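Lin1840 protein (Listeria innocua serovar 6a, PDB 4ZOC) probably hydrolyses terminal, non-reducing beta-D-glucosyl residues with release of beta-D-glucose, as a family 3 glycoside hydrolase linked to beta-1,2-glucan metabolism. Local coordinates at residues 31-36 and 70-75; 58-63 and 84-89; 543-548 and 634-639. The protein carries 2 engineered substitutions. One frame throughout, in Å; residues are numbered along the deposited sequence.

Contact 1. Residues 31-36 and 70-75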
loop_
_atom_site.group_PDB
_atom_site.type_symbol
_atom_site.label_atom_id
_atom_site.label_comp_id
_atom_site.label_asym_id
_atom_site.label_seq_id
_atom_site.Cartn_x
_atom_site.Cartn_y
_atom_site.Cartn_z
ATOM N N LYS A 31 -13.752 43.873 -4.739
ATOM C CA LYS A 31 -13.900 45.030 -5.552
ATOM C C LYS A 31 -12.569 45.371 -6.279
ATOM O O LYS A 31 -11.428 45.221 -5.731
ATOM C CB LYS A 31 -14.309 46.197 -4.647
ATOM C CG LYS A 31 -14.450 47.535 -5.352
ATOM C CD LYS A 31 -14.894 48.555 -4.300
ATOM C CE LYS A 31 -14.829 49.976 -4.829
ATOM N NZ LYS A 31 -15.833 50.111 -5.903
ATOM N N GLY A 32 -12.695 45.854 -7.514
ATOM C CA GLY A 32 -11.496 46.325 -8.224
ATOM C C GLY A 32 -10.820 45.254 -9.086
ATOM O O GLY A 32 -9.843 45.532 -9.812
ATOM N N THR A 33 -11.340 44.041 -9.047
ATOM C CA THR A 33 -10.852 42.990 -9.924
ATOM C C THR A 33 -11.041 43.365 -11.398
ATOM O O THR A 33 -11.930 44.147 -11.753
ATOM C CB THR A 33 -11.569 41.640 -9.640
ATOM O OG1 THR A 33 -10.928 40.629 -10.409
ATOM C CG2 THR A 33 -13.073 41.683 -10.018
ATOM N N ASN A 34 -10.229 42.839 -12.289
ATOM C CA ASN A 34 -10.468 43.164 -13.681
ATOM C C ASN A 34 -10.792 41.954 -14.520
ATOM O O ASN A 34 -10.650 42.006 -15.712
ATOM C CB ASN A 34 -9.312 43.971 -14.272
ATOM C CG ASN A 34 -8.210 43.119 -14.669
ATOM O OD1 ASN A 34 -8.049 42.018 -14.109
ATOM N ND2 ASN A 34 -7.510 43.508 -15.713
ATOM N N LYS A 35 -11.216 40.869 -13.895
ATOM C CA LYS A 35 -11.571 39.651 -14.621
ATOM C C LYS A 35 -12.581 38.840 -13.805
ATOM O O LYS A 35 -12.537 38.811 -12.554
ATOM C CB LYS A 35 -10.328 38.847 -14.972
ATOM C CG LYS A 35 -10.589 37.591 -15.736
ATOM C CD LYS A 35 -9.315 36.882 -16.145
ATOM C CE LYS A 35 -9.691 35.773 -17.123
ATOM N NZ LYS A 35 -8.627 34.766 -17.122
ATOM N N ASN A 36 -13.506 38.180 -14.515
ATOM C CA ASN A 36 -14.484 37.231 -13.933
ATOM C C ASN A 36 -15.462 37.936 -13.001
ATOM O O ASN A 36 -15.990 37.315 -12.084
ATOM C CB ASN A 36 -13.768 36.058 -13.216
ATOM C CG ASN A 36 -13.165 35.007 -14.179
ATOM O OD1 ASN A 36 -12.026 34.541 -14.003
ATOM N ND2 ASN A 36 -13.911 34.604 -15.148
ATOM N N ILE A 70 -3.205 45.123 -9.047
ATOM C CA ILE A 70 -3.179 46.593 -8.762
ATOM C C ILE A 70 -4.559 47.129 -8.488
ATOM O O ILE A 70 -4.745 47.906 -7.527
ATOM C CB ILE A 70 -2.473 47.374 -9.878
ATOM C CG1 ILE A 70 -0.980 47.071 -9.894
ATOM C CG2 ILE A 70 -2.711 48.892 -9.727
ATOM C CD1 ILE A 70 -0.328 47.351 -11.235
ATOM N N GLY A 71 -5.549 46.680 -9.268
ATOM C CA GLY A 71 -6.940 47.133 -9.119
ATOM C C GLY A 71 -7.479 46.719 -7.760
ATOM O O GLY A 71 -8.114 47.491 -7.068
ATOM N N ILE A 72 -7.222 45.446 -7.395
ATOM C CA ILE A 72 -7.696 44.901 -6.162
ATOM C C ILE A 72 -7.041 45.561 -4.982
ATOM O O ILE A 72 -7.754 45.902 -4.026
ATOM C CB ILE A 72 -7.494 43.366 -6.130
ATOM C CG1 ILE A 72 -8.461 42.662 -7.085
ATOM C CG2 ILE A 72 -7.688 42.809 -4.717
ATOM C CD1 ILE A 72 -8.057 41.200 -7.339
ATOM N N GLN A 73 -5.701 45.683 -5.005
ATOM C CA GLN A 73 -4.960 46.251 -3.894
ATOM C C GLN A 73 -5.360 47.760 -3.747
ATOM O O GLN A 73 -5.534 48.293 -2.622
ATOM C CB GLN A 73 -3.479 46.123 -4.144
ATOM C CG GLN A 73 -2.558 46.535 -2.997
ATOM C CD GLN A 73 -2.571 45.488 -1.878
ATOM O OE1 GLN A 73 -3.578 45.358 -1.138
ATOM N NE2 GLN A 73 -1.484 44.754 -1.743
ATOM N N GLU A 74 -5.547 48.446 -4.864
ATOM C CA GLU A 74 -5.892 49.889 -4.800
ATOM C C GLU A 74 -7.251 50.115 -4.174
ATOM O O GLU A 74 -7.398 50.913 -3.247
ATOM C CB GLU A 74 -5.803 50.545 -6.230
ATOM C CG GLU A 74 -5.775 52.074 -6.144
ATOM C CD GLU A 74 -5.255 52.747 -7.389
ATOM O OE1 GLU A 74 -5.336 52.132 -8.475
ATOM O OE2 GLU A 74 -4.756 53.910 -7.265
ATOM N N ALA A 75 -8.263 49.367 -4.621
ATOM C CA ALA A 75 -9.589 49.425 -4.001
ATOM C C ALA A 75 -9.547 49.010 -2.539
ATOM O O ALA A 75 -10.119 49.644 -1.685
ATOM C CB ALA A 75 -10.592 48.595 -4.786
HETATM O O HOH W 1 -10.270 45.085 -3.302
#
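Ile72 sets its CG1 anti to the carbonyl carbon (chi1 -71°), which carries that branch off helix 66-79 and against the backbone of Thr33, 3.7 Å from Ile72 CG1 to Thr33 CA. Thr33 turns OG1 anti to its own N (chi1 -173°), and this hydroxyl is hydrogen-bonded to Asp68, one turn before Ile72 on helix 66-79. Lys31 also has CG anti to N, and this carbon grazes the methyl of Ala75 at 4.0 Å between Lys31 CG and Ala75 CB.

Gly32 and Gly71 allow the loop to lie directly on the helix. A CB on Gly32 would collide with Gly71 O and Ala75 CB, and one on Gly71 would strike Gly32 O. Instead Gly71 CA offers a CA-H...O contact to Gly32 O at 3.4 Å, with 131° at the hydrogen. The positive phi of Gly32 would also press a CB against the carbonyl O of Lys31.

One water donates to both Lys31 O and Ile72 O, 2.7 Å from its oxygen to Lys31 O. The loop after strand 23-25 is thus seated on the helix by close backbone approach, a few apolar contacts and a shared water, with the direct polar anchor supplied by Asp68.

Contact 2. Residues 58-63 and 84-89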
loop_
_atom_site.group_PDB
_atom_site.type_symbol
_atom_site.label_atom_id
_atom_site.label_comp_id
_atom_site.label_asym_id
_atom_site.label_seq_id
_atom_site.Cartn_x
_atom_site.Cartn_y
_atom_site.Cartn_z
ATOM N N GLY A 58 -7.398 38.678 4.455
ATOM C CA GLY A 58 -5.938 38.768 4.565
ATOM C C GLY A 58 -5.240 38.594 3.254
ATOM O O GLY A 58 -4.155 39.170 3.010
ATOM N N SER A 59 -5.841 37.816 2.367
ATOM C CA SER A 59 -5.073 37.436 1.179
ATOM C C SER A 59 -5.950 37.113 -0.027
ATOM O O SER A 59 -7.058 36.687 0.123
ATOM C CB SER A 59 -4.172 36.198 1.611
ATOM O OG SER A 59 -3.435 35.676 0.504
ATOM N N VAL A 60 -5.373 37.276 -1.224
ATOM C CA VAL A 60 -5.861 36.832 -2.474
ATOM C C VAL A 60 -5.097 35.637 -2.972
ATOM O O VAL A 60 -3.881 35.629 -2.881
ATOM C CB VAL A 60 -5.633 37.955 -3.506
ATOM C CG1 VAL A 60 -6.124 37.534 -4.878
ATOM C CG2 VAL A 60 -6.402 39.181 -3.065
ATOM N N LEU A 61 -5.788 34.621 -3.518
ATOM C CA LEU A 61 -5.009 33.646 -4.317
ATOM C C LEU A 61 -5.486 33.551 -5.743
ATOM O O LEU A 61 -6.697 33.653 -6.040
ATOM C CB LEU A 61 -4.935 32.268 -3.698
ATOM C CG LEU A 61 -6.082 31.328 -4.074
ATOM C CD1 LEU A 61 -5.738 29.943 -3.591
ATOM C CD2 LEU A 61 -7.256 31.894 -3.340
ATOM N N GLY A 62 -4.513 33.446 -6.640
ATOM C CA GLY A 62 -4.787 33.295 -8.012
ATOM C C GLY A 62 -5.266 34.566 -8.752
ATOM O O GLY A 62 -6.098 34.473 -9.648
ATOM N N SER A 63 -4.708 35.706 -8.378
ATOM C CA SER A 63 -4.798 36.906 -9.245
ATOM C C SER A 63 -4.485 36.537 -10.726
ATOM O O SER A 63 -3.677 35.667 -10.985
ATOM C CB SER A 63 -3.879 38.015 -8.769
ATOM O OG SER A 63 -3.873 39.098 -9.674
ATOM N N ILE A 84 -3.766 47.805 6.019
ATOM C CA ILE A 84 -3.110 46.463 5.968
ATOM C C ILE A 84 -3.306 45.890 4.562
ATOM O O ILE A 84 -4.447 45.465 4.209
ATOM C CB ILE A 84 -3.664 45.505 7.026
ATOM C CG1 ILE A 84 -3.493 46.062 8.435
ATOM C CG2 ILE A 84 -2.882 44.195 7.019
ATOM C CD1 ILE A 84 -4.289 45.251 9.450
ATOM N N PRO A 85 -2.246 45.966 3.725
ATOM C CA PRO A 85 -2.374 45.499 2.352
ATOM C C PRO A 85 -2.608 44.011 2.278
ATOM O O PRO A 85 -2.265 43.282 3.208
ATOM C CB PRO A 85 -0.997 45.805 1.704
ATOM C CG PRO A 85 -0.278 46.597 2.683
ATOM C CD PRO A 85 -0.855 46.274 4.043
ATOM N N LEU A 86 -3.224 43.604 1.182
ATOM C CA LEU A 86 -3.393 42.187 0.838
ATOM C C LEU A 86 -2.102 41.528 0.466
ATOM O O LEU A 86 -1.208 42.142 -0.132
ATOM C CB LEU A 86 -4.338 42.047 -0.353
ATOM C CG LEU A 86 -5.808 42.349 -0.061
ATOM C CD1 LEU A 86 -6.523 42.647 -1.310
ATOM C CD2 LEU A 86 -6.452 41.177 0.651
ATOM N N VAL A 87 -1.996 40.231 0.787
ATOM C CA VAL A 87 -0.882 39.433 0.235
ATOM C C VAL A 87 -1.451 38.507 -0.851
ATOM O O VAL A 87 -2.550 37.980 -0.677
ATOM C CB VAL A 87 -0.062 38.630 1.347
ATOM C CG1 VAL A 87 -0.986 37.748 2.203
ATOM C CG2 VAL A 87 1.091 37.917 0.675
ATOM N N PHE A 88 -0.744 38.415 -1.989
ATOM C CA PHE A 88 -1.179 37.711 -3.213
ATOM C C PHE A 88 -0.334 36.470 -3.395
ATOM O O PHE A 88 0.913 36.537 -3.475
ATOM C CB PHE A 88 -0.981 38.630 -4.431
ATOM C CG PHE A 88 -2.016 39.739 -4.538
ATOM C CD1 PHE A 88 -1.940 40.880 -3.711
ATOM C CD2 PHE A 88 -3.092 39.602 -5.410
ATOM C CE1 PHE A 88 -2.918 41.844 -3.804
ATOM C CE2 PHE A 88 -4.064 40.586 -5.539
ATOM C CZ PHE A 88 -3.991 41.704 -4.706
ATOM N N MET A 89 -1.013 35.344 -3.481
ATOM C CA MET A 89 -0.375 34.058 -3.625
ATOM C C MET A 89 -0.858 33.333 -4.880
ATOM O O MET A 89 -1.994 33.567 -5.376
ATOM C CB MET A 89 -0.728 33.213 -2.415
ATOM C CG MET A 89 -0.564 33.903 -1.085
ATOM S SD MET A 89 -0.366 32.771 0.293
ATOM C CE MET A 89 -0.505 33.937 1.626
HETATM O O HOH W 2 -2.286 35.994 -6.705
#
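Four backbone hydrogen bonds join strands 59-61 and 87-89 as parallel neighbours in the TIM barrel of this N-terminal domain. Val87 N donates to Gly58 O at 3.3 Å and Val60 N to Val87 O at 3.0 Å; Met89 N then reaches Val60 O at 2.9 Å, almost along the C=O axis, and Gly62 N closes the ladder on Met89 O. The strand directions differ by 20°. CA-H...O contacts from Phe88 to Val60 O and from Leu61 to Met89 O fill in the ladder.

A side chain adds to this pattern. Ser59 OG, anti to its N (chi1 176°), donates to Val87 O at 2.7 Å from above the carbonyl plane, so that oxygen is gripped twice. The same hydroxyl also bonds to Gln24 of strand 23-25. Water 2 links Met89 O to Ser63 N, and lies at the edge of the Phe88 ring.

Apolar contact is strongest on the Val60 and Phe88 face. Val60 lies over one face of the ring in a CH-pi contact, its CB 4.0 Å from the Phe88 centroid, while Ser63 CB approaches the ring edge. Leu86 CD1 extends the patch to Val60 CG2, 3.9 Å away. On the other face Met89 CE rests 3.6 Å from Ser59 OG.

Helix 66-79 makes the beta-alpha-beta crossover between the two strands and packs Ile72 and Tyr76 on Leu86; helix 322-338 touches Val87, and strands 23-25 and 133-134 flank the pair.

Contact 3. Residues 543-548 and 634-639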
loop_
_atom_site.group_PDB
_atom_site.type_symbol
_atom_site.label_atom_id
_atom_site.label_comp_id
_atom_site.label_asym_id
_atom_site.label_seq_id
_atom_site.Cartn_x
_atom_site.Cartn_y
_atom_site.Cartn_z
ATOM N N ALA A 543 22.560 17.615 -30.789
ATOM C CA ALA A 543 22.969 18.924 -30.368
ATOM C C ALA A 543 23.034 18.951 -28.848
ATOM O O ALA A 543 23.919 19.631 -28.284
ATOM C CB ALA A 543 22.014 19.926 -30.912
ATOM N N SER A 544 22.131 18.215 -28.186
ATOM C CA SER A 544 22.237 17.926 -26.734
ATOM C C SER A 544 22.348 16.415 -26.483
ATOM O O SER A 544 21.761 15.661 -27.212
ATOM C CB SER A 544 21.038 18.512 -26.009
ATOM O OG SER A 544 21.098 19.922 -26.064
ATOM N N ASN A 545 23.115 16.012 -25.469
ATOM C CA ASN A 545 23.318 14.630 -25.219
ATOM C C ASN A 545 22.495 14.291 -23.954
ATOM O O ASN A 545 22.701 14.918 -22.901
ATOM C CB ASN A 545 24.811 14.417 -24.983
ATOM C CG ASN A 545 25.198 12.994 -24.758
ATOM O OD1 ASN A 545 24.379 12.093 -24.689
ATOM N ND2 ASN A 545 26.522 12.774 -24.681
ATOM N N PRO A 546 21.498 13.365 -24.090
ATOM C CA PRO A 546 20.662 13.014 -22.877
ATOM C C PRO A 546 21.517 12.819 -21.668
ATOM O O PRO A 546 22.523 12.073 -21.750
ATOM C CB PRO A 546 19.961 11.706 -23.303
ATOM C CG PRO A 546 19.918 11.824 -24.799
ATOM C CD PRO A 546 21.192 12.480 -25.217
ATOM N N SER A 547 21.041 13.290 -20.506
ATOM C CA SER A 547 21.754 13.167 -19.308
ATOM C C SER A 547 20.965 12.994 -18.056
ATOM O O SER A 547 21.542 12.921 -16.953
ATOM C CB SER A 547 22.714 14.337 -19.137
ATOM O OG SER A 547 22.040 15.543 -18.886
ATOM N N GLY A 548 19.641 12.902 -18.204
ATOM C CA GLY A 548 18.740 12.615 -17.098
ATOM C C GLY A 548 18.753 11.154 -16.624
ATOM O O GLY A 548 19.173 10.234 -17.340
ATOM N N SER A 634 34.754 8.420 -24.567
ATOM C CA SER A 634 34.180 8.456 -25.943
ATOM C C SER A 634 34.627 9.734 -26.647
ATOM O O SER A 634 35.366 10.583 -26.077
ATOM C CB SER A 634 32.643 8.385 -25.895
ATOM O OG SER A 634 32.067 9.649 -25.449
ATOM N N ASP A 635 34.165 9.897 -27.895
ATOM C CA ASP A 635 34.474 11.033 -28.641
ATOM C C ASP A 635 33.337 12.040 -28.612
ATOM O O ASP A 635 33.313 12.964 -29.417
ATOM C CB ASP A 635 34.757 10.599 -30.103
ATOM C CG ASP A 635 35.982 9.734 -30.193
ATOM O OD1 ASP A 635 37.035 10.097 -29.599
ATOM O OD2 ASP A 635 35.904 8.704 -30.845
ATOM N N ILE A 636 32.396 11.858 -27.692
ATOM C CA ILE A 636 31.186 12.707 -27.661
ATOM C C ILE A 636 31.102 13.354 -26.250
ATOM O O ILE A 636 31.168 12.652 -25.287
ATOM C CB ILE A 636 29.950 11.849 -27.947
ATOM C CG1 ILE A 636 30.009 11.279 -29.403
ATOM C CG2 ILE A 636 28.689 12.655 -27.786
ATOM C CD1 ILE A 636 29.278 9.957 -29.534
ATOM N N ALA A 637 31.020 14.681 -26.156
ATOM C CA ALA A 637 30.895 15.397 -24.886
ATOM C C ALA A 637 29.567 14.996 -24.232
ATOM O O ALA A 637 28.569 14.763 -24.940
ATOM C CB ALA A 637 30.905 16.893 -25.122
ATOM N N GLY A 638 29.565 14.874 -22.911
ATOM C CA GLY A 638 28.338 14.523 -22.235
ATOM C C GLY A 638 28.451 14.704 -20.781
ATOM O O GLY A 638 29.541 15.024 -20.271
ATOM N N LYS A 639 27.314 14.556 -20.108
ATOM C CA LYS A 639 27.221 14.615 -18.678
ATOM C C LYS A 639 26.819 13.262 -18.063
ATOM O O LYS A 639 25.988 12.523 -18.582
ATOM C CB LYS A 639 26.170 15.681 -18.286
ATOM C CG LYS A 639 26.606 17.094 -18.614
ATOM C CD LYS A 639 25.445 18.038 -18.673
ATOM C CE LYS A 639 25.887 19.388 -19.181
ATOM N NZ LYS A 639 24.725 20.251 -18.945
HETATM O O HOH W 3 25.039 15.577 -21.539
HETATM O O HOH W 4 25.194 12.271 -21.312
HETATM O O HOH W 5 23.750 11.472 -17.192
#
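Water carries most of this junction: two waters bridge the backbones, a third lies between Ser547 O and Lys639 O, and there is one direct hydrogen bond. It brings the loop after helix 532-541, in the glycoside hydrolase family 3 C-terminal domain, against the start of strand 638-648 in the beta-sandwich of the fibronectin type III-like domain.

The direct bond belongs to Asn545. With CG anti to its N (chi1 -178°), the side chain points across the gap and ND2 donates to Ala637 O at 2.9 Å, nearly straight at 170°. The acceptor lies in the plane of the amide, whereas the donor sits above the plane of the carbonyl. On the other side of the amide, OD1 accepts from Tyr604 N, which helps fix its rotation. Gly638 leaves room for this group: a CB there would run into Asn545 ND2, which passes 3.5 Å from Gly638 CA. Ile636 CG2 borders the same nitrogen.

The waters carry the rest of the backbone traffic. Water 3 donates to Asn545 O and accepts from Lys639 N at 2.9 Å between its oxygen and that nitrogen. Water 4 spans Pro546 O and Lys639 O. Water 5 lies 2.7 Å from Ser547 O and 2.8 Å from Lys639 O, so two solvent molecules approach the one lysine carbonyl.

Next to them the CB atoms of Ser547 and Lys639 touch at 3.8 Å. Their polar ends turn to other partners, Ser547 OG to Lys665 and Lys639 NZ to Glu373 of helix 361-374 in a salt bridge. Before the strand an ST turn shapes the loop, with Ile636 N donating to Ser634 OG at 3.2 Å.

How the contacts relate
From the N terminus, strand 23-25 leads into 31-36, and the chain then runs through 58-63 before helix 66-79 brings 70-75 back to close contact 1. After that helix the chain passes on to 84-89, where contact 2 closes. The two loops therefore cross, and both belong to the TIM barrel: contact 1 lays the loop after strand 23-25 on helix 66-79, at the surface, and contact 2 pairs the strands this helix connects. They touch through Ile72 against Leu86 and a probable hydrogen bond from Leu86 N to Gln73 OE1. Contact 3 follows in series, its nearest atoms about 31 Å from contact 2, and ties the family 3 C-terminal domain to the fibronectin-like one.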